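PDB 3QR3: endoglucanase EG-II from Hypocrea jecorina, which hydrolyses internal beta-1,4-glucosidic bonds of cellulose, acting as an endo-1,4-beta-glucanase of glycosyl hydrolase family 5. Local coordinates for residues Val64-Leu69 and Val102-Tyr107; Gly75-Ser80 and Trp129-Ser134; Trp248-Asn253 and Asn281-Val286. All coordinates share one frame; numbering follows the deposited sequence.

Contact 1 of 3, residues Val64-Leu69 and Val102-Tyr107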
loop_
_atom_site.group_PDB
_atom_site.type_symbol
_atom_site.label_atom_id
_atom_site.label_comp_id
_atom_site.label_asym_id
_atom_site.label_seq_id
_atom_site.Cartn_x
_atom_site.Cartn_y
_atom_site.Cartn_z
ATOM N N VAL A 64 7.588 -1.826 3.213
ATOM C CA VAL A 64 8.942 -1.914 3.747
ATOM C C VAL A 64 9.130 -0.900 4.864
ATOM O O VAL A 64 8.548 0.194 4.839
ATOM C CB VAL A 64 10.010 -1.715 2.653
ATOM C CG1 VAL A 64 9.793 -0.395 1.942
ATOM C CG2 VAL A 64 11.426 -1.785 3.271
ATOM N N GLY A 65 9.929 -1.274 5.854
ATOM C CA GLY A 65 10.190 -0.394 6.974
ATOM C C GLY A 65 11.143 0.722 6.595
ATOM O O GLY A 65 12.145 0.498 5.916
ATOM N N TRP A 66 10.813 1.938 7.018
ATOM C CA TRP A 66 11.711 3.082 6.874
ATOM C C TRP A 66 13.099 2.732 7.425
ATOM O O TRP A 66 14.113 2.941 6.761
ATOM C CB TRP A 66 11.117 4.256 7.648
ATOM C CG TRP A 66 11.807 5.572 7.525
ATOM C CD1 TRP A 66 12.985 5.854 6.887
ATOM C CD2 TRP A 66 11.353 6.797 8.099
ATOM N NE1 TRP A 66 13.277 7.200 7.015
ATOM C CE2 TRP A 66 12.296 7.794 7.768
ATOM C CE3 TRP A 66 10.241 7.147 8.876
ATOM C CZ2 TRP A 66 12.155 9.120 8.182
ATOM C CZ3 TRP A 66 10.104 8.461 9.285
ATOM C CH2 TRP A 66 11.056 9.433 8.933
ATOM N N GLN A 67 13.132 2.178 8.631
ATOM C CA GLN A 67 14.401 1.865 9.297
ATOM C C GLN A 67 15.237 0.920 8.456
ATOM O O GLN A 67 16.462 1.006 8.440
ATOM C CB GLN A 67 14.168 1.267 10.694
ATOM C CG GLN A 67 13.657 2.284 11.724
ATOM C CD GLN A 67 12.133 2.413 11.732
ATOM O OE1 GLN A 67 11.467 2.233 10.702
ATOM N NE2 GLN A 67 11.575 2.704 12.904
ATOM N N TYR A 68 14.572 0.018 7.748
ATOM C CA TYR A 68 15.284 -0.933 6.909
ATOM C C TYR A 68 16.034 -0.227 5.770
ATOM O O TYR A 68 17.202 -0.519 5.499
ATOM C CB TYR A 68 14.328 -1.981 6.322
ATOM C CG TYR A 68 15.060 -2.950 5.435
ATOM C CD1 TYR A 68 15.842 -3.962 5.980
ATOM C CD2 TYR A 68 15.004 -2.831 4.057
ATOM C CE1 TYR A 68 16.536 -4.834 5.178
ATOM C CE2 TYR A 68 15.690 -3.702 3.240
ATOM C CZ TYR A 68 16.455 -4.700 3.808
ATOM O OH TYR A 68 17.140 -5.559 2.990
ATOM N N LEU A 69 15.352 0.696 5.099
ATOM C CA LEU A 69 15.908 1.325 3.904
ATOM C C LEU A 69 17.136 2.165 4.214
ATOM O O LEU A 69 18.058 2.245 3.406
ATOM C CB LEU A 69 14.850 2.168 3.173
ATOM C CG LEU A 69 13.741 1.359 2.487
ATOM C CD1 LEU A 69 12.742 2.278 1.815
ATOM C CD2 LEU A 69 14.310 0.349 1.484
ATOM N N VAL A 102 5.575 1.400 -3.704
ATOM C CA VAL A 102 6.582 1.421 -2.652
ATOM C C VAL A 102 5.900 1.992 -1.419
ATOM O O VAL A 102 5.467 3.141 -1.420
ATOM C CB VAL A 102 7.791 2.284 -3.067
ATOM C CG1 VAL A 102 8.767 2.495 -1.884
ATOM C CG2 VAL A 102 8.508 1.646 -4.250
ATOM N N ASP A 103 5.754 1.173 -0.384
ATOM C CA ASP A 103 4.974 1.565 0.795
ATOM C C ASP A 103 5.856 1.619 2.029
ATOM O O ASP A 103 6.384 0.594 2.465
ATOM C CB ASP A 103 3.811 0.586 1.022
ATOM C CG ASP A 103 3.379 0.502 2.484
ATOM O OD1 ASP A 103 3.173 1.560 3.114
ATOM O OD2 ASP A 103 3.229 -0.631 3.005
ATOM N N ILE A 104 6.027 2.817 2.581
ATOM C CA ILE A 104 6.792 2.984 3.815
ATOM C C ILE A 104 5.868 2.658 4.986
ATOM O O ILE A 104 4.938 3.397 5.266
ATOM C CB ILE A 104 7.360 4.412 3.929
ATOM C CG1 ILE A 104 8.234 4.726 2.713
ATOM C CG2 ILE A 104 8.203 4.559 5.192
ATOM C CD1 ILE A 104 9.448 3.806 2.581
ATOM N N HIS A 105 6.111 1.531 5.651
ATOM C CA HIS A 105 5.122 0.967 6.568
ATOM C C HIS A 105 5.344 1.497 7.996
ATOM O O HIS A 105 5.650 0.729 8.906
ATOM C CB HIS A 105 5.218 -0.568 6.527
ATOM C CG HIS A 105 3.900 -1.267 6.656
ATOM N ND1 HIS A 105 2.943 -1.249 5.659
ATOM C CD2 HIS A 105 3.383 -2.009 7.663
ATOM C CE1 HIS A 105 1.891 -1.950 6.052
ATOM N NE2 HIS A 105 2.136 -2.424 7.262
ATOM N N ASN A 106 5.186 2.805 8.198
ATOM C CA ASN A 106 5.627 3.408 9.460
ATOM C C ASN A 106 4.632 4.197 10.317
ATOM O O ASN A 106 5.021 4.774 11.327
ATOM C CB ASN A 106 6.877 4.247 9.238
ATOM C CG ASN A 106 8.139 3.430 9.312
ATOM O OD1 ASN A 106 8.849 3.462 10.313
ATOM N ND2 ASN A 106 8.430 2.688 8.251
ATOM N N TYR A 107 3.369 4.227 9.917
ATOM C CA TYR A 107 2.320 4.836 10.725
ATOM C C TYR A 107 2.638 6.293 11.080
ATOM O O TYR A 107 2.265 6.771 12.152
ATOM C CB TYR A 107 2.090 3.998 11.987
ATOM C CG TYR A 107 1.829 2.542 11.671
ATOM C CD1 TYR A 107 2.878 1.643 11.542
ATOM C CD2 TYR A 107 0.537 2.073 11.476
ATOM C CE1 TYR A 107 2.651 0.314 11.240
ATOM C CE2 TYR A 107 0.297 0.728 11.171
ATOM C CZ TYR A 107 1.363 -0.137 11.059
ATOM O OH TYR A 107 1.153 -1.460 10.758
#
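Val64 and Ile104 lie side by side at the ends of two parallel strands, and Val64 is held through both its N and its O by the neighbouring segment. Its N donates to Asp103 O at 2.8 Å, nearly along the C=O axis, while His105 N reaches Val64 O at 2.9 Å from above the carbonyl plane. Val64 has CG1 in the crowded position between N and the carbonyl carbon (chi1 56°), on the same sheet face as Ile104. The ethyl arm of Ile104, bent at chi2, crosses Leu69 obliquely, so that CD1 meets Leu69 CD1 at 3.7 Å; CG2 rests against Trp66 CB. Strands 59-64 and 99-104, neighbours in the parallel sheet of the TIM barrel, both finish here at their C-terminal ends, the side where the active site probably lies, as in family 5 enzymes; the first passes through Gly65, at the N-cap position, into helix 66-69, the second into an inverse gamma turn centred on His105. The imidazole of His105 turns back toward Asp103, its ND1 donating in the ring plane to the syn lone pair of Asp103 OD2 at 2.7 Å, which fixes the ring's rotation. Asn106 lays its amide beside Trp66 CB, nearly perpendicular to the indole (planes 78° apart). Trp66 CG, anti to the backbone N (chi1 -174°), carries the indole toward Trp110 and Phe125. Gln67, bent at chi2, gives its NE2 to Gly21 O and Asn111 OD1.

Contact 2 of 3, residues Gly75-Ser80 and Trp129-Ser134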
loop_
_atom_site.group_PDB
_atom_site.type_symbol
_atom_site.label_atom_id
_atom_site.label_comp_id
_atom_site.label_asym_id
_atom_site.label_seq_id
_atom_site.Cartn_x
_atom_site.Cartn_y
_atom_site.Cartn_z
ATOM N N GLY A 75 17.461 10.067 8.470
ATOM C CA GLY A 75 17.884 11.189 7.653
ATOM C C GLY A 75 19.118 10.880 6.821
ATOM O O GLY A 75 19.618 11.744 6.108
ATOM N N GLY A 76 19.607 9.648 6.902
ATOM C CA GLY A 76 20.816 9.271 6.182
ATOM C C GLY A 76 20.597 8.808 4.753
ATOM O O GLY A 76 19.475 8.825 4.245
ATOM N N ASN A 77 21.678 8.410 4.091
ATOM C CA ASN A 77 21.586 7.872 2.745
ATOM C C ASN A 77 20.940 6.494 2.802
ATOM O O ASN A 77 21.073 5.785 3.798
ATOM C CB ASN A 77 22.976 7.788 2.103
ATOM C CG ASN A 77 23.606 9.163 1.883
ATOM O OD1 ASN A 77 22.906 10.168 1.741
ATOM N ND2 ASN A 77 24.934 9.209 1.855
ATOM N N LEU A 78 20.212 6.121 1.757
ATOM C CA LEU A 78 19.701 4.755 1.676
ATOM C C LEU A 78 20.885 3.805 1.841
ATOM O O LEU A 78 21.951 4.026 1.249
ATOM C CB LEU A 78 19.027 4.504 0.328
ATOM C CG LEU A 78 17.829 5.388 -0.044
ATOM C CD1 LEU A 78 17.333 5.041 -1.444
ATOM C CD2 LEU A 78 16.713 5.238 0.973
ATOM N N ASP A 79 20.706 2.762 2.646
ATOM C CA ASP A 79 21.749 1.753 2.857
ATOM C C ASP A 79 21.882 0.920 1.590
ATOM O O ASP A 79 20.890 0.413 1.072
ATOM C CB ASP A 79 21.391 0.861 4.050
ATOM C CG ASP A 79 22.368 -0.298 4.235
ATOM O OD1 ASP A 79 23.285 -0.170 5.073
ATOM O OD2 ASP A 79 22.225 -1.333 3.543
ATOM N N SER A 80 23.104 0.778 1.083
ATOM C CA SER A 80 23.304 0.154 -0.220
ATOM C C SER A 80 22.805 -1.293 -0.266
ATOM O O SER A 80 22.231 -1.724 -1.267
ATOM C CB SER A 80 24.772 0.242 -0.653
ATOM O OG SER A 80 25.627 -0.353 0.304
ATOM N N TRP A 129 12.252 10.203 0.859
ATOM C CA TRP A 129 11.495 10.177 -0.384
ATOM C C TRP A 129 12.237 10.808 -1.558
ATOM O O TRP A 129 12.065 10.397 -2.701
ATOM C CB TRP A 129 10.101 10.779 -0.195
ATOM C CG TRP A 129 9.155 9.767 0.359
ATOM C CD1 TRP A 129 8.584 9.758 1.602
ATOM C CD2 TRP A 129 8.703 8.579 -0.298
ATOM N NE1 TRP A 129 7.786 8.649 1.746
ATOM C CE2 TRP A 129 7.841 7.909 0.594
ATOM C CE3 TRP A 129 8.938 8.020 -1.560
ATOM C CZ2 TRP A 129 7.211 6.703 0.265
ATOM C CZ3 TRP A 129 8.311 6.818 -1.884
ATOM C CH2 TRP A 129 7.461 6.176 -0.973
ATOM N N SER A 130 13.085 11.788 -1.277
ATOM C CA SER A 130 13.847 12.424 -2.346
ATOM C C SER A 130 14.783 11.390 -2.979
ATOM O O SER A 130 14.929 11.314 -4.202
ATOM C CB SER A 130 14.631 13.619 -1.793
ATOM O OG SER A 130 15.297 14.311 -2.827
ATOM N N GLN A 131 15.402 10.571 -2.136
ATOM C CA GLN A 131 16.297 9.535 -2.622
ATOM C C GLN A 131 15.572 8.453 -3.412
ATOM O O GLN A 131 16.042 8.036 -4.469
ATOM C CB GLN A 131 17.069 8.901 -1.465
ATOM C CG GLN A 131 18.021 9.862 -0.782
ATOM C CD GLN A 131 18.730 9.199 0.365
ATOM O OE1 GLN A 131 19.701 8.476 0.167
ATOM N NE2 GLN A 131 18.240 9.427 1.574
ATOM N N LEU A 132 14.435 7.994 -2.902
ATOM C CA LEU A 132 13.649 6.998 -3.622
ATOM C C LEU A 132 13.179 7.547 -4.970
ATOM O O LEU A 132 13.239 6.860 -5.981
ATOM C CB LEU A 132 12.461 6.541 -2.776
ATOM C CG LEU A 132 12.861 5.719 -1.551
ATOM C CD1 LEU A 132 11.663 5.509 -0.624
ATOM C CD2 LEU A 132 13.447 4.387 -2.018
ATOM N N ALA A 133 12.722 8.791 -4.977
ATOM C CA ALA A 133 12.261 9.419 -6.208
ATOM C C ALA A 133 13.396 9.521 -7.224
ATOM O O ALA A 133 13.203 9.257 -8.405
ATOM C CB ALA A 133 11.695 10.805 -5.909
ATOM N N SER A 134 14.577 9.919 -6.764
ATOM C CA SER A 134 15.737 9.995 -7.646
ATOM C C SER A 134 16.061 8.623 -8.240
ATOM O O SER A 134 16.331 8.498 -9.438
ATOM C CB SER A 134 16.946 10.549 -6.895
ATOM O OG SER A 134 18.086 10.574 -7.737
#
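Gln131 reaches out from helix 122-136 to the loop 75-80 and pairs with its backbone. Its CB lies 3.9 Å from Leu78 CG and about as far from CD1, so the chain starts out against leucine. CG stands anti to the carbonyl carbon, and the extended chi2 (179°) carries the amide straight outward until CD comes to 3.7 Å from Leu78 N. There the amide splits its two ends between residues two apart in sequence. OE1 accepts from Leu78 N at 2.9 Å, with the donor above the amide's carbonyl plane, and also touches Asn77 CA. NE2 donates to Gly76 O at 3.0 Å, on a lone pair and close to the plane of its own amide. Held at both ends, the amide is fixed in rotation and spans Asn77 much as an adjoining strand would; NE2 also donates to Ser127 O, one turn back in its own helix. Leu78 comes to meet Gln131 tip to tip, and its CD1 continues to Leu132 CD2 at 4.0 Å. Both leucines also touch Ile83, so the loop that leads into helix 80-95 is fastened to helix 122-136 on the outside of the barrel, while Trp129 of the same helix turns inward onto Val102 and Ile104 of strand 99-104.

Contact 3 of 3, residues Trp248-Asn253 and Asn281-Val286. With SO4 (sulfate ion), chain K.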
loop_
_atom_site.group_PDB
_atom_site.type_symbol
_atom_site.label_atom_id
_atom_site.label_comp_id
_atom_site.label_asym_id
_atom_site.label_seq_id
_atom_site.Cartn_x
_atom_site.Cartn_y
_atom_site.Cartn_z
ATOM N N TRP A 248 -18.205 12.041 -3.020
ATOM C CA TRP A 248 -17.248 13.106 -2.744
ATOM C C TRP A 248 -16.161 13.181 -3.824
ATOM O O TRP A 248 -15.866 14.252 -4.358
ATOM C CB TRP A 248 -16.612 12.921 -1.360
ATOM C CG TRP A 248 -15.687 14.044 -1.018
ATOM C CD1 TRP A 248 -16.026 15.238 -0.454
ATOM C CD2 TRP A 248 -14.274 14.095 -1.249
ATOM N NE1 TRP A 248 -14.912 16.028 -0.312
ATOM C CE2 TRP A 248 -13.823 15.350 -0.793
ATOM C CE3 TRP A 248 -13.347 13.200 -1.792
ATOM C CZ2 TRP A 248 -12.484 15.734 -0.863
ATOM C CZ3 TRP A 248 -12.015 13.584 -1.862
ATOM C CH2 TRP A 248 -11.598 14.840 -1.396
ATOM N N LEU A 249 -15.575 12.035 -4.145
ATOM C CA LEU A 249 -14.550 11.973 -5.174
ATOM C C LEU A 249 -15.062 12.495 -6.505
ATOM O O LEU A 249 -14.360 13.214 -7.221
ATOM C CB LEU A 249 -14.075 10.531 -5.352
ATOM C CG LEU A 249 -13.217 9.957 -4.215
ATOM C CD1 LEU A 249 -12.998 8.466 -4.419
ATOM C CD2 LEU A 249 -11.886 10.695 -4.119
ATOM N N ARG A 250 -16.284 12.107 -6.850
ATOM C CA ARG A 250 -16.804 12.385 -8.178
ATOM C C ARG A 250 -17.120 13.869 -8.314
ATOM O O ARG A 250 -16.822 14.487 -9.338
ATOM C CB ARG A 250 -18.043 11.524 -8.459
ATOM C CG ARG A 250 -18.500 11.547 -9.906
ATOM C CD ARG A 250 -19.612 10.523 -10.174
ATOM N NE ARG A 250 -19.095 9.160 -10.126
ATOM C CZ ARG A 250 -19.472 8.239 -9.244
ATOM N NH1 ARG A 250 -20.401 8.530 -8.340
ATOM N NH2 ARG A 250 -18.928 7.020 -9.275
ATOM N N GLN A 251 -17.723 14.438 -7.277
ATOM C CA GLN A 251 -18.001 15.874 -7.267
ATOM C C GLN A 251 -16.725 16.695 -7.351
ATOM O O GLN A 251 -16.726 17.799 -7.909
ATOM C CB GLN A 251 -18.775 16.260 -6.015
ATOM C CG GLN A 251 -20.202 15.801 -6.043
ATOM C CD GLN A 251 -20.862 15.924 -4.690
ATOM O OE1 GLN A 251 -22.089 15.907 -4.579
ATOM N NE2 GLN A 251 -20.051 16.047 -3.648
ATOM N N ASN A 252 -15.636 16.159 -6.807
ATOM C CA ASN A 252 -14.371 16.891 -6.783
ATOM C C ASN A 252 -13.423 16.506 -7.900
ATOM O O ASN A 252 -12.298 17.007 -7.959
ATOM C CB ASN A 252 -13.680 16.749 -5.430
ATOM C CG ASN A 252 -14.360 17.556 -4.360
ATOM O OD1 ASN A 252 -14.281 18.787 -4.354
ATOM N ND2 ASN A 252 -15.053 16.877 -3.455
ATOM N N ASN A 253 -13.888 15.630 -8.790
ATOM C CA ASN A 253 -13.062 15.165 -9.901
ATOM C C ASN A 253 -11.708 14.631 -9.434
ATOM O O ASN A 253 -10.667 14.882 -10.052
ATOM C CB ASN A 253 -12.859 16.270 -10.936
ATOM C CG ASN A 253 -12.351 15.737 -12.254
ATOM O OD1 ASN A 253 -12.672 14.614 -12.648
ATOM N ND2 ASN A 253 -11.559 16.541 -12.953
ATOM N N ASN A 281 -15.805 -1.671 -8.622
ATOM C CA ASN A 281 -15.809 -1.843 -10.074
ATOM C C ASN A 281 -16.915 -1.038 -10.772
ATOM O O ASN A 281 -16.730 -0.583 -11.896
ATOM C CB ASN A 281 -15.916 -3.320 -10.442
ATOM C CG ASN A 281 -14.590 -4.058 -10.305
ATOM O OD1 ASN A 281 -13.509 -3.466 -10.433
ATOM N ND2 ASN A 281 -14.669 -5.360 -10.059
ATOM N N GLN A 282 -18.055 -0.871 -10.110
ATOM C CA GLN A 282 -19.149 -0.054 -10.659
ATOM C C GLN A 282 -18.919 1.439 -10.476
ATOM O O GLN A 282 -19.733 2.258 -10.927
ATOM C CB GLN A 282 -20.478 -0.439 -10.015
ATOM C CG GLN A 282 -20.943 -1.840 -10.406
ATOM C CD GLN A 282 -22.162 -2.292 -9.632
ATOM O OE1 GLN A 282 -22.457 -1.777 -8.556
ATOM N NE2 GLN A 282 -22.867 -3.275 -10.169
ATOM N N ASN A 283 -17.826 1.788 -9.792
ATOM C CA ASN A 283 -17.450 3.184 -9.595
ATOM C C ASN A 283 -15.997 3.409 -9.978
ATOM O O ASN A 283 -15.235 4.045 -9.239
ATOM C CB ASN A 283 -17.690 3.606 -8.142
ATOM C CG ASN A 283 -19.167 3.723 -7.812
ATOM O OD1 ASN A 283 -19.759 4.804 -7.931
ATOM N ND2 ASN A 283 -19.779 2.605 -7.415
ATOM N N SER A 284 -15.618 2.879 -11.137
ATOM C CA SER A 284 -14.217 2.864 -11.554
ATOM C C SER A 284 -13.770 4.192 -12.119
ATOM O O SER A 284 -12.608 4.347 -12.482
ATOM C CB SER A 284 -13.968 1.760 -12.592
ATOM O OG SER A 284 -14.714 1.996 -13.780
ATOM N N ASP A 285 -14.689 5.149 -12.214
ATOM C CA ASP A 285 -14.292 6.503 -12.590
ATOM C C ASP A 285 -13.559 7.193 -11.430
ATOM O O ASP A 285 -12.636 7.972 -11.644
ATOM C CB ASP A 285 -15.491 7.341 -13.073
ATOM C CG ASP A 285 -16.548 7.546 -11.998
ATOM O OD1 ASP A 285 -16.870 6.587 -11.267
ATOM O OD2 ASP A 285 -17.075 8.674 -11.900
ATOM N N VAL A 286 -13.971 6.896 -10.203
ATOM C CA VAL A 286 -13.322 7.486 -9.024
ATOM C C VAL A 286 -12.383 6.523 -8.281
ATOM O O VAL A 286 -11.448 6.954 -7.597
ATOM C CB VAL A 286 -14.362 8.083 -8.047
ATOM C CG1 VAL A 286 -15.172 9.179 -8.749
ATOM C CG2 VAL A 286 -15.289 6.999 -7.518
HETATM S S SO4 K . -13.172 19.528 0.361
HETATM O O1 SO4 K . -12.186 18.775 1.116
HETATM O O2 SO4 K . -13.285 20.869 0.925
HETATM O O3 SO4 K . -12.730 19.613 -1.034
HETATM O O4 SO4 K . -14.460 18.843 0.466
HETATM O O HOH W 1 -21.465 6.432 -6.653
#
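NH2 of Arg250 donates two hydrogen bonds, to Asn283 OD1 at 2.7 Å and to Asp285 OD1 at 2.9 Å. The second belongs to a side-on salt bridge completed by NE, which meets Asp285 OD2 at 2.7 Å and 171°. Both carboxylate oxygens use their syn lone pairs, and the guanidinium and carboxylate planes are 3° apart, so the ion pair is flat and nearly straight. Asp285 presents this edge with CG in the crowded position (chi1 63°), while Arg250 runs out extended and bends at chi3. A water bridges Arg250 and Asn283, accepting from Arg250 NH1 and donating to Asn283 OD1; Asn283 ND2 turns back to Tyr279 O. The contact joins the C-terminal end of helix 238-251, closed by a Schellman motif at Asn253, to the loop leading into strand 287-296 of the TIM barrel. Beside the ion pair, Val286 packs on the helix: its CB lies 3.7 Å from Leu249 CB, and CG1 touches Arg250 CA at 3.6 Å. Away from the loop, Trp248 NE1 donates at 3.0 Å to O4 of a sulfate ion, probably from the crystallisation liquor, and Asn252 ND2 passes over one face of the indole to bond Trp248 O.

From the N terminus, the chain leaves strand 59-64 and helix 66-69, passes through loop 75-80 and helix 80-95, and returns along strand 99-104 to close contact 1. Contact 2 opens inside that loop and closes later, on helix 122-136, so the two cross. They also touch: Leu69 O lies 2.8 Å from Asp79 N, a probable hydrogen bond, and their side chains pack together. Together they tie two barrel strands to the outer helices. Contact 3 follows in series, closing over strand 256-261 and helix 267-281 to bring the end of helix 238-251 against the entry of strand 287-296; its centre is about 29 Å from that of contact 1, across the chain's centre.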